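Local coordinates for protein probable mRNA-capping enzyme (Acanthamoeba polyphaga mimivirus, PDB 3BGY) that removes the terminal phosphate from the 5'-triphosphate end of RNA through its tunnel-type triphosphatase domain, the first step in capping viral mRNA, at residues Leu76-Lys81 against Pro162-Ser167. Residues are numbered along the deposited sequence; the frame is centred on the assembly and turned at random.
Sequences LIFPDK and PKITGS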
ATOM      1  N   LEU A  76     -10.190  -4.812  -7.910  1.00 11.86           N
ATOM      2  CA  LEU A  76     -11.603  -4.880  -8.309  1.00 12.56           C
ATOM      3  C   LEU A  76     -12.333  -4.023  -7.307  1.00 13.28           C
ATOM      4  O   LEU A  76     -12.297  -4.297  -6.107  1.00 14.71           O
ATOM      5  CB  LEU A  76     -12.153  -6.299  -8.256  1.00 12.28           C
ATOM      6  CG  LEU A  76     -11.400  -7.362  -9.019  1.00 16.55           C
ATOM      7  CD1 LEU A  76     -12.197  -8.657  -8.833  1.00 12.59           C
ATOM      8  CD2 LEU A  76     -11.261  -7.023 -10.516  1.00 20.46           C
ATOM      9  N   ILE A  77     -12.975  -2.966  -7.807  1.00 12.88           N
ATOM     10  CA  ILE A  77     -13.673  -1.995  -6.964  1.00 16.04           C
ATOM     11  C   ILE A  77     -15.174  -2.194  -7.073  1.00 15.86           C
ATOM     12  O   ILE A  77     -15.769  -1.992  -8.114  1.00 15.11           O
ATOM     13  CB  ILE A  77     -13.261  -0.556  -7.343  1.00 15.47           C
ATOM     14  CG1 ILE A  77     -11.732  -0.447  -7.311  1.00 16.25           C
ATOM     15  CG2 ILE A  77     -13.867   0.478  -6.338  1.00 19.60           C
ATOM     16  CD1 ILE A  77     -11.193   0.674  -8.174  1.00 25.88           C
ATOM     17  N   PHE A  78     -15.774  -2.519  -5.937  1.00 15.17           N
ATOM     18  CA  PHE A  78     -17.192  -2.842  -5.866  1.00 16.56           C
ATOM     19  C   PHE A  78     -18.093  -1.637  -5.626  1.00 18.18           C
ATOM     20  O   PHE A  78     -17.611  -0.601  -5.186  1.00 17.70           O
ATOM     21  CB  PHE A  78     -17.376  -3.920  -4.792  1.00 16.96           C
ATOM     22  CG  PHE A  78     -16.846  -5.242  -5.191  1.00 17.89           C
ATOM     23  CD1 PHE A  78     -15.509  -5.563  -4.955  1.00 15.68           C
ATOM     24  CD2 PHE A  78     -17.670  -6.173  -5.862  1.00 19.43           C
ATOM     25  CE1 PHE A  78     -14.970  -6.813  -5.389  1.00 19.31           C
ATOM     26  CE2 PHE A  78     -17.150  -7.419  -6.298  1.00 19.56           C
ATOM     27  CZ  PHE A  78     -15.787  -7.735  -6.063  1.00 17.95           C
ATOM     28  N   PRO A  79     -19.414  -1.755  -5.918  1.00 22.09           N
ATOM     29  CA  PRO A  79     -20.343  -0.637  -5.704  1.00 28.05           C
ATOM     30  C   PRO A  79     -20.345  -0.100  -4.274  1.00 22.84           C
ATOM     31  O   PRO A  79     -20.567   1.094  -4.069  1.00 24.86           O
ATOM     32  CB  PRO A  79     -21.695  -1.248  -6.070  1.00 27.15           C
ATOM     33  CG  PRO A  79     -21.356  -2.161  -7.130  1.00 22.76           C
ATOM     34  CD  PRO A  79     -20.077  -2.812  -6.698  1.00 20.68           C
ATOM     35  N   ASP A  80     -20.015  -0.956  -3.294  1.00 18.82           N
ATOM     36  CA  ASP A  80     -19.975  -0.522  -1.900  1.00 18.21           C
ATOM     37  C   ASP A  80     -18.656   0.178  -1.543  1.00 21.47           C
ATOM     38  O   ASP A  80     -18.445   0.548  -0.386  1.00 21.27           O
ATOM     39  CB  ASP A  80     -20.280  -1.687  -0.920  1.00 18.15           C
ATOM     40  CG  ASP A  80     -19.183  -2.785  -0.899  1.00 29.37           C
ATOM     41  OD1 ASP A  80     -18.218  -2.748  -1.710  1.00 19.16           O
ATOM     42  OD2 ASP A  80     -19.291  -3.693  -0.042  1.00 22.44           O
ATOM     43  N   LYS A  81     -17.780   0.328  -2.556  1.00 17.44           N
ATOM     44  CA  LYS A  81     -16.464   1.001  -2.468  1.00 17.71           C
ATOM     45  C   LYS A  81     -15.343   0.151  -1.868  1.00 21.45           C
ATOM     46  O   LYS A  81     -14.191   0.606  -1.748  1.00 18.72           O
ATOM     47  CB  LYS A  81     -16.539   2.375  -1.758  1.00 19.51           C
ATOM     48  CG  LYS A  81     -17.501   3.377  -2.416  1.00 30.02           C
ATOM     49  CD  LYS A  81     -17.710   4.597  -1.525  1.00 31.39           C
ATOM     50  CE  LYS A  81     -18.766   5.542  -2.098  1.00 43.08           C
ATOM     51  NZ  LYS A  81     -20.135   4.939  -2.193  1.00 48.55           N
ATOM     52  N   PRO A 162     -16.093 -12.555  -2.944  1.00 45.52           N
ATOM     53  CA  PRO A 162     -17.160 -11.663  -3.425  1.00 39.52           C
ATOM     54  C   PRO A 162     -17.708 -12.020  -4.809  1.00 33.38           C
ATOM     55  O   PRO A 162     -16.966 -12.429  -5.705  1.00 38.90           O
ATOM     56  CB  PRO A 162     -16.495 -10.296  -3.409  1.00 39.84           C
ATOM     57  CG  PRO A 162     -15.059 -10.595  -3.650  1.00 46.11           C
ATOM     58  CD  PRO A 162     -14.839 -11.792  -2.766  1.00 38.10           C
ATOM     59  N   LYS A 163     -19.015 -11.873  -4.956  1.00 28.15           N
ATOM     60  CA  LYS A 163     -19.689 -12.194  -6.200  1.00 34.01           C
ATOM     61  C   LYS A 163     -19.506 -11.145  -7.282  1.00 23.73           C
ATOM     62  O   LYS A 163     -19.692  -9.956  -7.039  1.00 25.18           O
ATOM     63  CB  LYS A 163     -21.186 -12.477  -5.972  1.00 36.65           C
ATOM     64  CG  LYS A 163     -21.897 -11.574  -4.963  1.00 45.74           C
ATOM     65  CD  LYS A 163     -23.143 -10.910  -5.537  1.00 43.69           C
ATOM     66  CE  LYS A 163     -23.759  -9.935  -4.538  1.00 43.64           C
ATOM     67  NZ  LYS A 163     -24.723  -8.998  -5.184  1.00 43.86           N
ATOM     68  N   ILE A 164     -19.102 -11.609  -8.463  1.00 28.82           N
ATOM     69  CA  ILE A 164     -18.918 -10.734  -9.619  1.00 26.37           C
ATOM     70  C   ILE A 164     -20.278 -10.505 -10.272  1.00 31.57           C
ATOM     71  O   ILE A 164     -20.917 -11.451 -10.737  1.00 30.97           O
ATOM     72  CB  ILE A 164     -17.891 -11.332 -10.627  1.00 29.97           C
ATOM     73  CG1 ILE A 164     -16.501 -11.439  -9.970  1.00 29.01           C
ATOM     74  CG2 ILE A 164     -17.829 -10.510 -11.926  1.00 27.61           C
ATOM     75  CD1 ILE A 164     -16.010 -10.130  -9.276  1.00 23.71           C
ATOM     76  N   THR A 165     -20.738  -9.254 -10.242  1.00 25.75           N
ATOM     77  CA  THR A 165     -22.024  -8.893 -10.842  1.00 26.93           C
ATOM     78  C   THR A 165     -21.848  -8.391 -12.271  1.00 31.17           C
ATOM     79  O   THR A 165     -22.781  -8.449 -13.081  1.00 32.68           O
ATOM     80  CB  THR A 165     -22.778  -7.798 -10.028  1.00 28.95           C
ATOM     81  OG1 THR A 165     -22.089  -6.548 -10.121  1.00 28.84           O
ATOM     82  CG2 THR A 165     -22.915  -8.198  -8.545  1.00 31.40           C
ATOM     83  N   GLY A 166     -20.644  -7.919 -12.574  1.00 32.25           N
ATOM     84  CA  GLY A 166     -20.352  -7.374 -13.890  1.00 31.40           C
ATOM     85  C   GLY A 166     -20.278  -5.849 -13.890  1.00 29.63           C
ATOM     86  O   GLY A 166     -19.911  -5.248 -14.899  1.00 35.35           O
ATOM     87  N   SER A 167     -20.635  -5.221 -12.772  1.00 23.97           N
ATOM     88  CA  SER A 167     -20.608  -3.763 -12.660  1.00 27.78           C
ATOM     89  C   SER A 167     -19.389  -3.264 -11.860  1.00 26.65           C
ATOM     90  O   SER A 167     -19.354  -2.121 -11.379  1.00 30.42           O
ATOM     91  CB  SER A 167     -21.909  -3.253 -12.026  1.00 37.16           C
ATOM     92  OG  SER A 167     -21.940  -3.509 -10.631  1.00 42.73           O
TER
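F78 meets P162 and I164 through the outer end of its ring. CZ of F78 lies 3.8 Å from P162 CB and about equally far from P162 CG, while I164 CD1 approaches the same CZ at 4.0 Å; both partners come in obliquely to the ring plane. CG of F78 is anti to the carbonyl carbon (chi1 -71°), beside the backbone N, and the ring beyond it extends to bring CZ and CE2 to 162-167. The side chains of F78 and P162 cross at about a right angle. I164 CD1 also meets L76 CD1 at 4.1 Å, methyl to methyl, again with crossed side chains. L76 also packs on I113 and V114 of helix 106-115.

Two oxygens also approach carbon atoms across the contact, neither as a hydrogen bond. The carbonyl O of K163 sits at the edge of the F78 ring, near its plane, 3.7 Å from CE2. P79 CG stands 3.8 Å from S167 OG, a hydroxyl that donates to T165 OG1 at 3.1 Å.

Within 76-81, K81 N bonds to F78 O at 2.8 Å, closing the type I turn between strands 66-77 and 83-88. Just after 162-167, the E168 carboxylate accepts T165 N-H on OE2 and G166 N-H on OE1. These polar bonds shape each turn separately, whereas the loop's position on this hairpin of the triphosphatase barrel depends on the apolar fit of F78, L76, P162 and I164.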